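PDB 3CZX: putative N-acetylmuramoyl-L-alanine amidase from Neisseria meningitidis MC58, which probably hydrolyses, with the help of a bound zinc ion, the link between N-acetylmuramoyl residues and L-amino acid residues in cell-wall glycopeptides. Local coordinates for residues V73-H78 with G140-E145; E91-P96 with S132-A137; I6-G11 with I36-L41; K99-V104 with D171-E176. All blocks are in the same frame, centred on the assembly; numbering follows the deposited sequence.

Contact 1. Residues V73-H78 with G140-E145; sequences VAIEFH and GGIVFE. With ZN (zinc ion), chain E.
Strand 73-77 and strand 142-145 run side by side as parallel neighbours, twisted so that their short axes differ by 41°. The backbones interlock: Ala74 O accepts from Ile142 N, Ile142 O from Glu76 N at 2.8 Å, Glu76 O from Phe144 N, and Phe144 O from His78 N at 2.9 Å. Gly140, with positive phi, closes a Schellman motif before the second strand, and one water links its O to Ala74 N. On the apolar face Ile75 CG2 meets Phe144 CB at 3.8 Å, and Phe77 CE1 comes to the Phe144 ring at its edge, 3.9 Å from CD2; branched and aromatic residues suit this closed interior. Glu76 and Val143 occupy the other face. His78, following Phe77, lays CD2 beside Val143 CG1, binds zinc through ND1 at 2.2 Å and gives its NE2-H to the anti lone pair of Glu76 OE1 at 2.8 Å, nearly straight at 163°. Held at both nitrogens, the ring has its rotation fixed, and the carboxylate may make ND1 a better zinc ligand. Glu145 OE1 accepts from a zinc-bound water. Glu26 and His12 complete the protein ligands, and Arg133 and Thr9 hold the Glu76 carboxylate. Strand 6-10 flanks 73-77 in the sheet, Tyr136 of helix 134-138 covers the Glu76 face, and helix 99-113 packs on the Ile75 and Phe144 face.

Contact 2. Residues E91-P96 with S132-A137; sequences EALSTP and SRLAYA
The end of strand 91-94 meets the short helix that begins at Leu134, and their backbones come closest where Ser94 CA lies 4.5 Å from Ala137 CA. An approach this near needs a small residue on the helix, and alanine supplies it: the Ala137 methyl points at the strand and rests 3.6 Å from Leu93 O. Leu93 carries most of the strand's side of the contact. Its CB points toward the helix, and CG, anti to the backbone N (chi1 179°), carries CD2 on to two partners, Ala137 CB at 3.8 Å and Leu134 CD1 at 3.4 Å. The second of these is tighter than usual for two methyl carbons. The leucines cross obliquely, Leu134 swinging its end in from the side of the helix with CG likewise anti to its backbone N. This is packing of a helix on a sheet within an alpha/beta fold: the helix packs on the face that holds Glu76 and Val143, while Leu134 and Ala137 meet the end of strand 91-94, which is antiparallel to its neighbour 142-145. Arg133 occupies the N-cap position, and its O accepts from Tyr136 N at 2.8 Å in the first turn. Beyond the strand, Thr95 turns its CG2 methyl to Ala137 O, at 3.6 Å. Ser94 brings its backbone up to the Ala137 methyl, while its OG is hydrogen-bonded to Gly141 O, just before strand 142-145.

Contact 3. Residues I6-G11 with I36-L41; sequences ICLTAG and IVASIL
Leu8 projects from the middle of strand 6-10 straight at helix 26-45, and its path from CB outward describes most of this contact. The CB leaves the backbone toward the helix; CG is anti to the carbonyl carbon (chi1 -59°) and CD1 continues the extended line (chi2 179°), so CD1 is carried well out from the backbone. No helix atom is met closely until the tip. There CD1 alone does the touching: it lies 3.6 Å from Ala38 N and 3.9 Å from Ala38 CB, while Val37 CG1 comes up to it at 3.7 Å and Leu41 CD1 closes in at 4.1 Å. One methyl is thus received by three residues of neighbouring helical turns. Alanine at 38 lets the tip press against the helix backbone itself, whereas Val37 and Leu41 supply bulk around it. Two residues back along the strand, on the same face, Ile6 crosses Leu41 obliquely and sets its CG2 4.1 Å from the same CD1 that meets Leu8. The strand and helix run nearly antiparallel, 155° between their N-to-C directions, with axes 9.4 Å apart; with strand 49-51, the parallel neighbour that follows, they form a beta-alpha-beta crossover. Leu47 also packs beside Ile6 and Leu41, and helix 152-177 lies against Val37. No hydrogen bond crosses the interface, and every touching residue is buried; its cohesion therefore comes from dispersion and from the exclusion of water, and it depends on complementary shape rather than on directed bonds.

Contact 4. Residues K99-V104 with D171-E176; sequences KRWCQV and DAIAME
A salt bridge, a CH-pi contact and a small apolar patch join segment 99-104 of helix 99-113 to segment 171-176 of helix 152-177, their axes 10.6 Å apart with 138° between the N-to-C directions. The charged pair is Arg100 and Glu176, meeting tip to tip. The guanidinium grips the carboxylate side-on, one nitrogen to each oxygen: NH2 reaches the syn lone pair of OE1 at 2.9 Å, and NE gives a longer bond of 3.2 Å to OE2 from above the carboxylate plane. With the two planes 61° apart the grip is not flat, and the NH2 bond is bent to 132°. Within helix 99-113, Val104 CG2 sits against one face of the guanidinium. Long, flexible side chains suit this solvent-facing side, and both are bent at chi2 to bring their ends together. The same Glu176 serves a second purpose through its aliphatic part, for CG lies over the face of the Trp101 six-membered ring, 3.8 Å from the ring centroid. In the apolar patch Val104 CG1 faces Ala172 CB at 4.0 Å, the small alanine accepting the valine methyl. The far corner of the indole, Trp101 CH2, comes within 4.2 Å of Ile173 CG2. On the sheet side of the bridge both helices cover the same sheet face: Trp101 lies on Val73 and Ile142, while Ile173 turns to Ile75 and to Val37 and Leu41 of helix 26-45.

Overall arrangement
The central mixed sheet ties the four contacts together. Contact 1 joins two of its inner strands and carries His78 to the zinc; strand 6-10 of contact 3 pairs with 73-77 on one side, and strand 91-94 of contact 2 pairs with 142-145 on the other. The Leu93 side chain of contact 2 is about 10 Å from the zinc, but its Arg133 NE bridges to Glu76 OE1 at 2.8 Å, so that Arg133 orients the carboxylate that holds His78. Tyr136 OH and Thr9 OG1, 3.0 Å apart, link contacts 2 and 3, whose centres are about 17 Å apart. Contacts 3 and 4 meet through Ile173, and contact 4 covers the apolar face of contact 1, away from the metal.

Contact 1. Residues V73-H78 with G140-E145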
# COMPACT_ATOMS: atom_id res chain seq x y z
N VAL A 73 5.60 -20.84 -8.93
CA VAL A 73 6.60 -19.79 -8.78
C VAL A 73 6.50 -19.25 -7.35
O VAL A 73 5.40 -19.17 -6.81
CB VAL A 73 6.45 -18.69 -9.84
CG1 VAL A 73 5.15 -17.93 -9.66
CG2 VAL A 73 7.68 -17.77 -9.82
N ALA A 74 7.64 -18.95 -6.73
CA ALA A 74 7.72 -18.42 -5.38
C ALA A 74 8.66 -17.24 -5.37
O ALA A 74 9.81 -17.36 -5.78
CB ALA A 74 8.22 -19.47 -4.39
N ILE A 75 8.17 -16.09 -4.89
CA ILE A 75 8.91 -14.83 -4.90
C ILE A 75 8.89 -14.18 -3.52
O ILE A 75 7.79 -14.01 -2.92
CB ILE A 75 8.25 -13.83 -5.90
CG1 ILE A 75 8.20 -14.43 -7.31
CG2 ILE A 75 9.03 -12.52 -5.91
CD1 ILE A 75 7.10 -13.86 -8.21
N GLU A 76 10.06 -13.87 -2.99
CA GLU A 76 10.18 -13.07 -1.78
C GLU A 76 10.73 -11.69 -2.10
O GLU A 76 11.83 -11.54 -2.66
CB GLU A 76 11.06 -13.75 -0.72
CG GLU A 76 11.01 -12.98 0.57
CD GLU A 76 11.53 -13.73 1.72
OE1 GLU A 76 12.74 -13.58 2.00
OE2 GLU A 76 10.72 -14.45 2.34
N PHE A 77 9.97 -10.66 -1.74
CA PHE A 77 10.32 -9.30 -2.08
C PHE A 77 11.28 -8.72 -1.04
O PHE A 77 11.07 -8.83 0.17
CB PHE A 77 9.06 -8.42 -2.21
CG PHE A 77 8.13 -8.85 -3.31
CD1 PHE A 77 8.29 -8.41 -4.61
CD2 PHE A 77 7.08 -9.68 -3.03
CE1 PHE A 77 7.40 -8.81 -5.61
CE2 PHE A 77 6.18 -10.12 -4.04
CZ PHE A 77 6.36 -9.69 -5.31
N HIS A 78 12.33 -8.13 -1.57
CA HIS A 78 13.38 -7.44 -0.80
C HIS A 78 13.74 -6.15 -1.51
O HIS A 78 13.29 -5.91 -2.63
CB HIS A 78 14.64 -8.29 -0.78
CG HIS A 78 14.58 -9.44 0.17
ND1 HIS A 78 15.22 -9.42 1.40
CD2 HIS A 78 13.93 -10.62 0.10
CE1 HIS A 78 14.93 -10.53 2.05
NE2 HIS A 78 14.17 -11.29 1.28
N GLY A 140 14.95 -22.89 -4.42
CA GLY A 140 14.14 -22.73 -5.62
C GLY A 140 13.11 -21.60 -5.57
O GLY A 140 12.25 -21.49 -6.44
N GLY A 141 13.19 -20.77 -4.55
CA GLY A 141 12.44 -19.52 -4.53
C GLY A 141 13.24 -18.45 -5.24
O GLY A 141 14.44 -18.63 -5.52
N ILE A 142 12.61 -17.31 -5.46
CA ILE A 142 13.24 -16.15 -6.13
C ILE A 142 13.31 -15.00 -5.13
O ILE A 142 12.27 -14.60 -4.59
CB ILE A 142 12.36 -15.71 -7.32
CG1 ILE A 142 12.22 -16.85 -8.35
CG2 ILE A 142 12.92 -14.42 -8.00
CD1 ILE A 142 11.20 -16.55 -9.41
N VAL A 143 14.51 -14.54 -4.84
CA VAL A 143 14.71 -13.35 -4.00
C VAL A 143 14.75 -12.18 -4.96
O VAL A 143 15.73 -11.98 -5.67
CB VAL A 143 16.00 -13.46 -3.16
CG1 VAL A 143 16.34 -12.12 -2.44
CG2 VAL A 143 15.88 -14.60 -2.19
N PHE A 144 13.65 -11.41 -4.99
CA PHE A 144 13.50 -10.30 -5.95
C PHE A 144 13.83 -8.98 -5.30
O PHE A 144 13.19 -8.61 -4.31
CB PHE A 144 12.07 -10.31 -6.53
CG PHE A 144 11.84 -9.39 -7.70
CD1 PHE A 144 12.83 -9.09 -8.59
CD2 PHE A 144 10.57 -8.86 -7.92
CE1 PHE A 144 12.59 -8.26 -9.69
CE2 PHE A 144 10.34 -8.06 -9.00
CZ PHE A 144 11.33 -7.74 -9.88
N GLU A 145 14.80 -8.28 -5.88
CA GLU A 145 15.25 -6.97 -5.42
C GLU A 145 15.10 -5.97 -6.54
O GLU A 145 16.03 -5.66 -7.27
CB GLU A 145 16.70 -7.06 -4.95
CG GLU A 145 16.89 -8.04 -3.83
CD GLU A 145 18.28 -8.01 -3.28
OE1 GLU A 145 18.60 -7.11 -2.49
OE2 GLU A 145 19.06 -8.88 -3.67
ZN ZN E . 16.56 -7.99 2.36
O HOH W 1 9.95 -20.32 -7.78
O HOH W 2 17.87 -7.69 0.61
O HOH W 3 18.33 -9.34 2.95

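Contact 2. Residues E91-P96 with S132-A137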
# COMPACT_ATOMS: atom_id res chain seq x y z
N GLU A 91 17.50 -6.78 -9.77
CA GLU A 91 17.95 -8.14 -9.87
C GLU A 91 17.10 -9.10 -9.06
O GLU A 91 16.40 -8.72 -8.11
CB GLU A 91 19.41 -8.26 -9.51
CG GLU A 91 19.79 -7.94 -8.10
CD GLU A 91 21.32 -7.98 -7.86
OE1 GLU A 91 22.10 -7.52 -8.71
OE2 GLU A 91 21.71 -8.52 -6.83
N ALA A 92 17.18 -10.36 -9.46
CA ALA A 92 16.44 -11.45 -8.83
C ALA A 92 17.39 -12.62 -8.77
O ALA A 92 17.99 -12.98 -9.80
CB ALA A 92 15.22 -11.79 -9.65
N LEU A 93 17.53 -13.18 -7.57
CA LEU A 93 18.47 -14.25 -7.28
C LEU A 93 17.71 -15.54 -7.21
O LEU A 93 16.76 -15.63 -6.45
CB LEU A 93 19.12 -14.00 -5.91
CG LEU A 93 20.13 -14.99 -5.40
CD1 LEU A 93 21.42 -14.80 -6.22
CD2 LEU A 93 20.38 -14.82 -3.83
N SER A 94 18.11 -16.56 -7.98
CA SER A 94 17.45 -17.85 -7.84
C SER A 94 18.34 -18.92 -8.45
O SER A 94 19.42 -18.62 -8.92
CB SER A 94 16.08 -17.83 -8.51
OG SER A 94 15.27 -18.94 -8.17
N THR A 95 17.82 -20.14 -8.45
CA THR A 95 18.43 -21.24 -9.23
C THR A 95 18.22 -21.01 -10.74
O THR A 95 17.26 -20.37 -11.16
CB THR A 95 17.75 -22.58 -8.86
OG1 THR A 95 16.32 -22.47 -8.98
CG2 THR A 95 18.07 -23.01 -7.43
N PRO A 96 19.10 -21.57 -11.58
CA PRO A 96 18.90 -21.48 -13.01
C PRO A 96 17.55 -21.93 -13.54
O PRO A 96 17.05 -21.38 -14.54
CB PRO A 96 20.03 -22.36 -13.56
CG PRO A 96 21.09 -22.20 -12.56
CD PRO A 96 20.38 -22.22 -11.24
N SER A 132 20.98 -12.59 2.97
CA SER A 132 20.35 -13.12 4.20
C SER A 132 19.36 -14.27 3.96
O SER A 132 19.18 -15.14 4.83
CB SER A 132 19.65 -11.98 5.00
OG SER A 132 18.40 -11.61 4.45
N ARG A 133 18.73 -14.27 2.79
CA ARG A 133 17.76 -15.29 2.43
C ARG A 133 18.24 -16.08 1.20
O ARG A 133 17.43 -16.61 0.44
CB ARG A 133 16.39 -14.65 2.15
CG ARG A 133 15.81 -13.91 3.34
CD ARG A 133 15.21 -14.88 4.34
NE ARG A 133 13.81 -15.14 4.04
CZ ARG A 133 12.97 -15.80 4.84
NH1 ARG A 133 13.40 -16.35 5.97
NH2 ARG A 133 11.70 -15.95 4.48
N LEU A 134 19.57 -16.16 1.03
CA LEU A 134 20.15 -17.02 -0.01
C LEU A 134 19.57 -18.42 0.06
O LEU A 134 19.32 -19.05 -0.99
CB LEU A 134 21.67 -17.07 0.14
CG LEU A 134 22.48 -17.78 -0.95
CD1 LEU A 134 22.26 -17.16 -2.32
CD2 LEU A 134 23.96 -17.71 -0.57
N ALA A 135 19.30 -18.92 1.27
CA ALA A 135 18.66 -20.25 1.44
C ALA A 135 17.32 -20.40 0.72
O ALA A 135 16.98 -21.49 0.21
CB ALA A 135 18.49 -20.59 2.93
N TYR A 136 16.56 -19.30 0.66
CA TYR A 136 15.27 -19.23 -0.06
C TYR A 136 15.51 -19.40 -1.56
O TYR A 136 14.80 -20.16 -2.22
CB TYR A 136 14.61 -17.88 0.22
CG TYR A 136 13.17 -17.65 -0.22
CD1 TYR A 136 12.12 -17.68 0.70
CD2 TYR A 136 12.87 -17.30 -1.54
CE1 TYR A 136 10.80 -17.43 0.31
CE2 TYR A 136 11.58 -17.09 -1.94
CZ TYR A 136 10.54 -17.13 -1.01
OH TYR A 136 9.24 -16.86 -1.37
N ALA A 137 16.51 -18.69 -2.07
CA ALA A 137 16.93 -18.81 -3.47
C ALA A 137 17.46 -20.21 -3.77
O ALA A 137 17.06 -20.84 -4.75
CB ALA A 137 17.99 -17.73 -3.82

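Contact 3. Residues I6-G11 with I36-L41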
# COMPACT_ATOMS: atom_id res chain seq x y z
N ILE A 6 0.90 -19.61 -6.88
CA ILE A 6 1.91 -18.56 -6.79
C ILE A 6 2.16 -18.34 -5.31
O ILE A 6 1.20 -18.13 -4.56
CB ILE A 6 1.40 -17.27 -7.41
CG1 ILE A 6 1.08 -17.46 -8.90
CG2 ILE A 6 2.42 -16.13 -7.28
CD1 ILE A 6 -0.14 -16.76 -9.35
N CYS A 7 3.41 -18.37 -4.88
CA CYS A 7 3.80 -18.07 -3.51
C CYS A 7 4.46 -16.70 -3.50
O CYS A 7 5.37 -16.44 -4.28
CB CYS A 7 4.78 -19.13 -2.96
SG CYS A 7 5.56 -18.74 -1.38
N LEU A 8 3.96 -15.79 -2.65
CA LEU A 8 4.57 -14.49 -2.47
C LEU A 8 4.85 -14.25 -0.99
O LEU A 8 3.92 -14.37 -0.17
CB LEU A 8 3.62 -13.40 -2.96
CG LEU A 8 3.17 -13.42 -4.42
CD1 LEU A 8 2.23 -12.27 -4.69
CD2 LEU A 8 4.34 -13.37 -5.46
N THR A 9 6.09 -13.89 -0.66
CA THR A 9 6.41 -13.51 0.72
C THR A 9 7.17 -12.22 0.77
O THR A 9 7.56 -11.69 -0.26
CB THR A 9 7.18 -14.66 1.40
OG1 THR A 9 8.41 -14.88 0.74
CG2 THR A 9 6.31 -15.95 1.35
N ALA A 10 7.32 -11.68 1.98
CA ALA A 10 8.03 -10.42 2.20
C ALA A 10 9.25 -10.71 3.05
O ALA A 10 9.18 -11.46 4.03
CB ALA A 10 7.13 -9.35 2.92
N GLY A 11 10.37 -10.09 2.72
CA GLY A 11 11.54 -10.17 3.56
C GLY A 11 11.41 -9.35 4.82
O GLY A 11 10.73 -8.32 4.84
N ILE A 36 0.31 -5.92 -2.46
CA ILE A 36 -0.29 -5.31 -3.66
C ILE A 36 -0.26 -6.32 -4.78
O ILE A 36 -1.25 -6.53 -5.51
CB ILE A 36 0.38 -4.01 -4.06
CG1 ILE A 36 0.21 -2.98 -2.92
CG2 ILE A 36 -0.17 -3.48 -5.34
CD1 ILE A 36 1.06 -1.75 -3.14
N VAL A 37 0.88 -6.97 -5.00
CA VAL A 37 0.93 -7.95 -6.07
C VAL A 37 -0.05 -9.07 -5.81
O VAL A 37 -0.71 -9.53 -6.74
CB VAL A 37 2.37 -8.47 -6.27
CG1 VAL A 37 2.41 -9.62 -7.32
CG2 VAL A 37 3.29 -7.38 -6.72
N ALA A 38 -0.15 -9.53 -4.57
CA ALA A 38 -1.07 -10.63 -4.20
C ALA A 38 -2.51 -10.21 -4.47
O ALA A 38 -3.30 -10.97 -5.08
CB ALA A 38 -0.89 -10.99 -2.74
N SER A 39 -2.86 -9.00 -4.04
CA SER A 39 -4.24 -8.53 -4.19
C SER A 39 -4.68 -8.45 -5.66
O SER A 39 -5.82 -8.79 -5.98
CB SER A 39 -4.44 -7.19 -3.51
OG SER A 39 -3.73 -6.19 -4.19
N ILE A 40 -3.78 -8.03 -6.56
CA ILE A 40 -4.07 -7.89 -7.98
C ILE A 40 -4.19 -9.28 -8.62
O ILE A 40 -5.08 -9.53 -9.46
CB ILE A 40 -3.03 -7.01 -8.70
CG1 ILE A 40 -3.12 -5.56 -8.17
CG2 ILE A 40 -3.26 -7.02 -10.22
CD1 ILE A 40 -2.08 -4.58 -8.69
N LEU A 41 -3.30 -10.19 -8.25
CA LEU A 41 -3.39 -11.54 -8.81
C LEU A 41 -4.73 -12.18 -8.42
O LEU A 41 -5.37 -12.83 -9.24
CB LEU A 41 -2.18 -12.38 -8.37
CG LEU A 41 -0.84 -12.06 -9.02
CD1 LEU A 41 0.27 -12.74 -8.28
CD2 LEU A 41 -0.78 -12.43 -10.53

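Contact 4. Residues K99-V104 with D171-E176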
# COMPACT_ATOMS: atom_id res chain seq x y z
N LYS A 99 15.49 -18.88 -14.09
CA LYS A 99 16.04 -17.74 -14.84
C LYS A 99 14.96 -17.01 -15.66
O LYS A 99 14.86 -15.79 -15.59
CB LYS A 99 17.19 -18.20 -15.74
CG LYS A 99 17.71 -17.13 -16.68
CD LYS A 99 18.64 -17.77 -17.73
CE LYS A 99 19.94 -18.08 -17.19
NZ LYS A 99 20.81 -18.34 -18.40
N ARG A 100 14.15 -17.74 -16.39
CA ARG A 100 13.10 -17.13 -17.16
C ARG A 100 12.16 -16.36 -16.27
O ARG A 100 11.86 -15.22 -16.57
CB ARG A 100 12.36 -18.20 -17.96
CG ARG A 100 11.07 -17.78 -18.58
CD ARG A 100 11.15 -16.65 -19.50
NE ARG A 100 9.83 -16.44 -20.10
CZ ARG A 100 9.55 -15.48 -20.97
NH1 ARG A 100 10.50 -14.61 -21.35
NH2 ARG A 100 8.32 -15.36 -21.46
N TRP A 101 11.74 -16.93 -15.14
CA TRP A 101 10.85 -16.18 -14.25
C TRP A 101 11.50 -14.91 -13.74
O TRP A 101 10.85 -13.86 -13.70
CB TRP A 101 10.43 -17.02 -13.05
CG TRP A 101 9.24 -17.79 -13.25
CD1 TRP A 101 9.14 -19.14 -13.25
CD2 TRP A 101 7.90 -17.29 -13.42
NE1 TRP A 101 7.83 -19.52 -13.42
CE2 TRP A 101 7.05 -18.40 -13.53
CE3 TRP A 101 7.35 -16.00 -13.47
CZ2 TRP A 101 5.67 -18.26 -13.72
CZ3 TRP A 101 5.96 -15.87 -13.67
CH2 TRP A 101 5.15 -16.99 -13.77
N CYS A 102 12.78 -14.99 -13.36
CA CYS A 102 13.54 -13.79 -12.91
C CYS A 102 13.54 -12.71 -13.98
O CYS A 102 13.44 -11.50 -13.65
CB CYS A 102 14.98 -14.18 -12.54
SG CYS A 102 15.07 -15.17 -11.04
N GLN A 103 13.67 -13.13 -15.22
CA GLN A 103 13.75 -12.21 -16.36
C GLN A 103 12.37 -11.59 -16.66
O GLN A 103 12.27 -10.39 -16.95
CB GLN A 103 14.35 -12.91 -17.58
CG GLN A 103 15.83 -13.19 -17.39
CD GLN A 103 16.47 -14.04 -18.45
OE1 GLN A 103 15.79 -14.82 -19.16
NE2 GLN A 103 17.79 -13.92 -18.54
N VAL A 104 11.31 -12.39 -16.54
CA VAL A 104 9.93 -11.89 -16.71
C VAL A 104 9.64 -10.81 -15.66
O VAL A 104 9.15 -9.73 -15.99
CB VAL A 104 8.90 -13.04 -16.55
CG1 VAL A 104 7.48 -12.52 -16.43
CG2 VAL A 104 9.02 -14.02 -17.72
N ASP A 171 0.67 -8.29 -13.49
CA ASP A 171 0.24 -8.52 -14.88
C ASP A 171 1.22 -9.45 -15.64
O ASP A 171 0.79 -10.29 -16.48
CB ASP A 171 0.11 -7.21 -15.65
CG ASP A 171 -1.11 -6.39 -15.27
OD1 ASP A 171 -2.09 -6.93 -14.66
OD2 ASP A 171 -1.09 -5.19 -15.58
N ALA A 172 2.52 -9.28 -15.38
CA ALA A 172 3.55 -10.09 -16.02
C ALA A 172 3.49 -11.55 -15.55
O ALA A 172 3.73 -12.48 -16.34
CB ALA A 172 4.95 -9.48 -15.77
N ILE A 173 3.20 -11.76 -14.26
CA ILE A 173 3.06 -13.10 -13.71
C ILE A 173 1.87 -13.76 -14.38
O ILE A 173 2.00 -14.83 -14.92
CB ILE A 173 2.92 -13.10 -12.16
CG1 ILE A 173 4.20 -12.64 -11.48
CG2 ILE A 173 2.55 -14.48 -11.62
CD1 ILE A 173 4.04 -12.32 -9.99
N ALA A 174 0.74 -13.07 -14.40
CA ALA A 174 -0.47 -13.62 -15.02
C ALA A 174 -0.24 -13.93 -16.49
O ALA A 174 -0.60 -15.00 -16.97
CB ALA A 174 -1.64 -12.67 -14.85
N MSE A 175 0.40 -13.02 -17.20
CA MSE A 175 0.67 -13.26 -18.64
C MSE A 175 1.53 -14.51 -18.86
O MSE A 175 1.27 -15.33 -19.77
CB MSE A 175 1.31 -12.03 -19.26
CG MSE A 175 1.84 -12.19 -20.65
SE MSE A 175 0.35 -12.18 -21.91
CE MSE A 175 0.13 -10.25 -21.97
N GLU A 176 2.55 -14.68 -18.03
CA GLU A 176 3.47 -15.81 -18.20
C GLU A 176 2.75 -17.13 -17.95
O GLU A 176 3.09 -18.15 -18.54
CB GLU A 176 4.66 -15.63 -17.27
CG GLU A 176 5.69 -16.72 -17.29
CD GLU A 176 6.49 -16.80 -18.58
OE1 GLU A 176 6.31 -15.97 -19.50
OE2 GLU A 176 7.33 -17.74 -18.67